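PDB 3S99: basic membrane lipoprotein, which binds adenine and probably other purines such as guanine, and may serve an ABC-type uptake system for them. Local coordinates for residues A143-S157 with L204-T216. Sequence-based numbering, arbitrary orientation.
Sequences AAKMSKKGIAGYIGS and LIDQGVDIITQHT
S147 OG, in the turn that leads from helix 132-146 into strand 151-156, is gripped by three groups. It donates to D210 OD1 across the contact; that bond is modelled very short, so its exact length is doubtful. It accepts a bond from I151 N at 3.1 Å and a weak one from G150 N, which ties the turn to the start of the strand. The other carboxylate oxygen, D210 OD2, accepts a hydrogen bond from K149 N at 3.2 Å, on the syn side and 21° out of the carboxylate plane. D210 CG sits between its own backbone N and carbonyl carbon (chi1 62°), which swings the carboxylate over to the turn. The extended chain of K149 reaches past D210, and its NZ donates to G208 O at 2.9 Å. G208 belongs to the Schellman motif that ends helix 194-206.

Beyond the turn, strands 151-156 and 211-214 run parallel. G153 N bonds to I211 O at 2.7 Å, G153 O takes T213 N, and I155 N bonds to T213 O. H215 N closes the ladder on I155 O at 2.8 Å. On one face of the sheet, T213 CG2 lies over the Y154 ring in a CH-pi contact, 3.7 Å from the centroid and displaced toward the rim. F170 of helix 161-175 meets the same ring edge-to-face. On the other face, I155 CG1 packs on L204 CD1 at 3.7 Å, and V209 CB lies against G153 N.

At the C-terminal ends, a water bridges Y154 OH and H215 ND1 and lies at the edge of the H215 ring, in its plane. H215 NE2 bonds to E162. S157 OG donates to H215 O from above the carbonyl plane. H215 touches adenine, and S157 lies against W191. The ligand thus sits at the C-terminal ends of parallel strands, as in periplasmic-binding-protein-like alpha/beta folds.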
loop_
_atom_site.group_PDB
_atom_site.type_symbol
_atom_site.label_atom_id
_atom_site.label_comp_id
_atom_site.label_asym_id
_atom_site.label_seq_id
_atom_site.Cartn_x
_atom_site.Cartn_y
_atom_site.Cartn_z
ATOM N N ALA A 143 1.893 -12.098 -12.737
ATOM C CA ALA A 143 2.853 -13.034 -12.209
ATOM C C ALA A 143 2.604 -14.444 -12.728
ATOM O O ALA A 143 3.540 -15.141 -13.100
ATOM C CB ALA A 143 2.852 -13.021 -10.686
ATOM N N ALA A 144 1.347 -14.859 -12.748
ATOM C CA ALA A 144 0.987 -16.193 -13.242
ATOM C C ALA A 144 1.217 -16.365 -14.749
ATOM O O ALA A 144 1.560 -17.459 -15.195
ATOM C CB ALA A 144 -0.418 -16.529 -12.874
ATOM N N LYS A 145 1.039 -15.299 -15.535
ATOM C CA LYS A 145 1.433 -15.337 -16.943
ATOM C C LYS A 145 2.930 -15.335 -17.141
ATOM O O LYS A 145 3.377 -15.978 -18.067
ATOM C CB LYS A 145 0.832 -14.195 -17.766
ATOM C CG LYS A 145 -0.678 -14.232 -17.864
ATOM C CD LYS A 145 -1.155 -15.435 -18.640
ATOM C CE LYS A 145 -2.638 -15.357 -19.000
ATOM N NZ LYS A 145 -3.143 -16.667 -19.556
ATOM N N MET A 146 3.704 -14.645 -16.285
ATOM C CA MET A 146 5.131 -14.503 -16.507
ATOM C C MET A 146 5.998 -15.630 -15.911
ATOM O O MET A 146 7.000 -16.044 -16.509
ATOM C CB MET A 146 5.622 -13.157 -15.972
ATOM C CG MET A 146 5.006 -11.901 -16.673
ATOM S SD MET A 146 5.351 -11.772 -18.440
ATOM C CE MET A 146 7.150 -11.669 -18.377
ATOM N N SER A 147 5.645 -16.104 -14.722
ATOM C CA SER A 147 6.502 -17.036 -14.014
ATOM C C SER A 147 6.413 -18.408 -14.689
ATOM O O SER A 147 5.357 -19.009 -14.719
ATOM C CB SER A 147 6.056 -17.149 -12.557
ATOM O OG SER A 147 6.734 -18.191 -11.895
ATOM N N LYS A 148 7.531 -18.902 -15.196
ATOM C CA LYS A 148 7.569 -20.229 -15.803
ATOM C C LYS A 148 7.472 -21.336 -14.732
ATOM O O LYS A 148 6.876 -22.375 -14.965
ATOM C CB LYS A 148 8.833 -20.374 -16.640
ATOM C CG LYS A 148 8.918 -19.364 -17.802
ATOM C CD LYS A 148 10.377 -19.108 -18.245
ATOM C CE LYS A 148 10.437 -18.626 -19.710
ATOM N NZ LYS A 148 11.826 -18.681 -20.263
ATOM N N LYS A 149 8.004 -21.076 -13.543
ATOM C CA LYS A 149 7.952 -22.022 -12.422
ATOM C C LYS A 149 6.632 -21.979 -11.685
ATOM O O LYS A 149 6.266 -22.940 -10.984
ATOM C CB LYS A 149 9.069 -21.706 -11.416
ATOM C CG LYS A 149 10.471 -22.052 -11.908
ATOM C CD LYS A 149 11.538 -21.645 -10.878
ATOM C CE LYS A 149 12.917 -22.021 -11.350
ATOM N NZ LYS A 149 14.029 -21.600 -10.417
ATOM N N GLY A 150 5.917 -20.867 -11.814
ATOM C CA GLY A 150 4.720 -20.666 -11.021
ATOM C C GLY A 150 5.010 -20.390 -9.545
ATOM O O GLY A 150 4.244 -20.791 -8.673
ATOM N N ILE A 151 6.120 -19.711 -9.265
ATOM C CA ILE A 151 6.472 -19.353 -7.882
ATOM C C ILE A 151 6.956 -17.917 -7.766
ATOM O O ILE A 151 7.921 -17.528 -8.447
ATOM C CB ILE A 151 7.628 -20.200 -7.309
ATOM C CG1 ILE A 151 7.432 -21.699 -7.564
ATOM C CG2 ILE A 151 7.778 -19.913 -5.796
ATOM C CD1 ILE A 151 8.743 -22.523 -7.567
ATOM N N ALA A 152 6.330 -17.165 -6.853
ATOM C CA ALA A 152 6.732 -15.819 -6.518
ATOM C C ALA A 152 7.312 -15.723 -5.102
ATOM O O ALA A 152 6.886 -16.412 -4.193
ATOM C CB ALA A 152 5.564 -14.865 -6.657
ATOM N N GLY A 153 8.302 -14.873 -4.931
ATOM C CA GLY A 153 8.781 -14.495 -3.597
ATOM C C GLY A 153 8.044 -13.292 -3.076
ATOM O O GLY A 153 7.907 -12.289 -3.762
ATOM N N TYR A 154 7.543 -13.382 -1.860
ATOM C CA TYR A 154 6.754 -12.289 -1.299
ATOM C C TYR A 154 7.414 -11.801 -0.019
ATOM O O TYR A 154 7.596 -12.561 0.927
ATOM C CB TYR A 154 5.334 -12.769 -1.044
ATOM C CG TYR A 154 4.264 -11.706 -1.122
ATOM C CD1 TYR A 154 4.216 -10.648 -0.211
ATOM C CD2 TYR A 154 3.232 -11.806 -2.065
ATOM C CE1 TYR A 154 3.204 -9.656 -0.311
ATOM C CE2 TYR A 154 2.229 -10.833 -2.161
ATOM C CZ TYR A 154 2.222 -9.767 -1.270
ATOM O OH TYR A 154 1.204 -8.832 -1.340
ATOM N N ILE A 155 7.784 -10.532 -0.002
ATOM C CA ILE A 155 8.500 -9.944 1.145
ATOM C C ILE A 155 7.476 -9.192 1.993
ATOM O O ILE A 155 7.011 -8.116 1.613
ATOM C CB ILE A 155 9.620 -9.035 0.697
ATOM C CG1 ILE A 155 10.606 -9.838 -0.139
ATOM C CG2 ILE A 155 10.335 -8.364 1.925
ATOM C CD1 ILE A 155 11.665 -9.006 -0.835
ATOM N N GLY A 156 7.100 -9.795 3.121
ATOM C CA GLY A 156 6.093 -9.241 3.981
ATOM C C GLY A 156 6.724 -8.273 4.951
ATOM O O GLY A 156 7.896 -8.410 5.312
ATOM N N SER A 157 5.944 -7.277 5.357
ATOM C CA SER A 157 6.357 -6.303 6.373
ATOM C C SER A 157 5.948 -6.835 7.733
ATOM O O SER A 157 6.695 -7.595 8.355
ATOM C CB SER A 157 5.685 -4.947 6.093
ATOM O OG SER A 157 4.342 -5.100 5.586
ATOM N N LEU A 204 15.007 -15.352 -1.155
ATOM C CA LEU A 204 13.913 -15.883 -2.005
ATOM C C LEU A 204 14.406 -16.273 -3.398
ATOM O O LEU A 204 14.015 -17.307 -3.920
ATOM C CB LEU A 204 12.746 -14.893 -2.089
ATOM C CG LEU A 204 12.012 -14.696 -0.772
ATOM C CD1 LEU A 204 11.121 -13.425 -0.845
ATOM C CD2 LEU A 204 11.207 -15.949 -0.450
ATOM N N ILE A 205 15.256 -15.445 -4.000
ATOM C CA ILE A 205 15.840 -15.752 -5.310
ATOM C C ILE A 205 16.771 -16.960 -5.212
ATOM O O ILE A 205 16.766 -17.801 -6.101
ATOM C CB ILE A 205 16.585 -14.524 -5.914
ATOM C CG1 ILE A 205 15.583 -13.384 -6.197
ATOM C CG2 ILE A 205 17.273 -14.883 -7.198
ATOM C CD1 ILE A 205 16.186 -11.988 -6.061
ATOM N N ASP A 206 17.534 -17.072 -4.124
ATOM C CA ASP A 206 18.406 -18.251 -3.934
ATOM C C ASP A 206 17.569 -19.513 -3.796
ATOM O O ASP A 206 18.022 -20.574 -4.178
ATOM C CB ASP A 206 19.321 -18.123 -2.711
ATOM C CG ASP A 206 20.384 -17.037 -2.869
ATOM O OD1 ASP A 206 20.609 -16.531 -3.990
ATOM O OD2 ASP A 206 21.005 -16.691 -1.846
ATOM N N GLN A 207 16.355 -19.384 -3.249
ATOM C CA GLN A 207 15.452 -20.525 -3.093
ATOM C C GLN A 207 14.641 -20.840 -4.370
ATOM O O GLN A 207 13.786 -21.722 -4.343
ATOM C CB GLN A 207 14.481 -20.294 -1.927
ATOM C CG GLN A 207 15.120 -20.293 -0.532
ATOM C CD GLN A 207 14.182 -19.736 0.520
ATOM O OE1 GLN A 207 12.997 -20.055 0.529
ATOM N NE2 GLN A 207 14.703 -18.882 1.403
ATOM N N GLY A 208 14.868 -20.095 -5.459
ATOM C CA GLY A 208 14.352 -20.456 -6.790
ATOM C C GLY A 208 13.114 -19.726 -7.301
ATOM O O GLY A 208 12.567 -20.131 -8.333
ATOM N N VAL A 209 12.638 -18.688 -6.601
ATOM C CA VAL A 209 11.458 -17.948 -7.091
ATOM C C VAL A 209 11.855 -17.195 -8.348
ATOM O O VAL A 209 13.005 -16.827 -8.494
ATOM C CB VAL A 209 10.850 -16.947 -6.067
ATOM C CG1 VAL A 209 10.578 -17.639 -4.709
ATOM C CG2 VAL A 209 11.713 -15.688 -5.920
ATOM N N ASP A 210 10.917 -16.971 -9.262
ATOM C CA ASP A 210 11.274 -16.207 -10.452
ATOM C C ASP A 210 10.499 -14.892 -10.615
ATOM O O ASP A 210 10.652 -14.204 -11.622
ATOM C CB ASP A 210 11.278 -17.117 -11.698
ATOM C CG ASP A 210 9.925 -17.729 -12.003
ATOM O OD1 ASP A 210 8.937 -17.392 -11.327
ATOM O OD2 ASP A 210 9.856 -18.546 -12.938
ATOM N N ILE A 211 9.727 -14.521 -9.584
ATOM C CA ILE A 211 9.089 -13.206 -9.469
ATOM C C ILE A 211 9.269 -12.684 -8.029
ATOM O O ILE A 211 9.188 -13.460 -7.085
ATOM C CB ILE A 211 7.546 -13.271 -9.807
ATOM C CG1 ILE A 211 7.302 -13.771 -11.245
ATOM C CG2 ILE A 211 6.879 -11.890 -9.647
ATOM C CD1 ILE A 211 7.392 -12.675 -12.322
ATOM N N ILE A 212 9.523 -11.386 -7.863
ATOM C CA ILE A 212 9.653 -10.763 -6.522
ATOM C C ILE A 212 8.605 -9.681 -6.342
ATOM O O ILE A 212 8.330 -8.876 -7.246
ATOM C CB ILE A 212 11.044 -10.163 -6.285
ATOM C CG1 ILE A 212 12.098 -11.263 -6.096
ATOM C CG2 ILE A 212 11.032 -9.218 -5.079
ATOM C CD1 ILE A 212 11.882 -12.188 -4.877
ATOM N N THR A 213 7.986 -9.686 -5.183
ATOM C CA THR A 213 7.060 -8.649 -4.837
ATOM C C THR A 213 7.128 -8.417 -3.343
ATOM O O THR A 213 7.577 -9.302 -2.583
ATOM C CB THR A 213 5.610 -9.069 -5.238
ATOM O OG1 THR A 213 4.749 -7.923 -5.171
ATOM C CG2 THR A 213 5.115 -10.126 -4.323
ATOM N N GLN A 214 6.608 -7.285 -2.906
ATOM C CA GLN A 214 6.787 -6.869 -1.497
ATOM C C GLN A 214 5.655 -6.039 -0.930
ATOM O O GLN A 214 4.916 -5.404 -1.674
ATOM C CB GLN A 214 8.071 -6.060 -1.345
ATOM C CG GLN A 214 7.929 -4.635 -1.863
ATOM C CD GLN A 214 9.236 -3.942 -2.006
ATOM O OE1 GLN A 214 10.168 -4.467 -2.645
ATOM N NE2 GLN A 214 9.327 -2.734 -1.447
ATOM N N HIS A 215 5.549 -6.037 0.404
ATOM C CA HIS A 215 4.752 -5.037 1.119
ATOM C C HIS A 215 5.587 -4.211 2.101
ATOM O O HIS A 215 5.072 -3.664 3.083
ATOM C CB HIS A 215 3.603 -5.713 1.842
ATOM C CG HIS A 215 2.396 -4.844 2.017
ATOM N ND1 HIS A 215 1.121 -5.275 1.692
ATOM C CD2 HIS A 215 2.252 -3.600 2.542
ATOM C CE1 HIS A 215 0.253 -4.319 1.983
ATOM N NE2 HIS A 215 0.907 -3.302 2.522
ATOM N N THR A 216 6.885 -4.121 1.824
ATOM C CA THR A 216 7.782 -3.201 2.524
ATOM C C THR A 216 7.991 -1.946 1.654
ATOM O O THR A 216 7.520 -1.878 0.499
ATOM C CB THR A 216 9.098 -3.903 2.809
ATOM O OG1 THR A 216 9.671 -4.363 1.562
ATOM C CG2 THR A 216 8.859 -5.097 3.800
HETATM O O HOH W 1 0.518 -7.677 0.759
#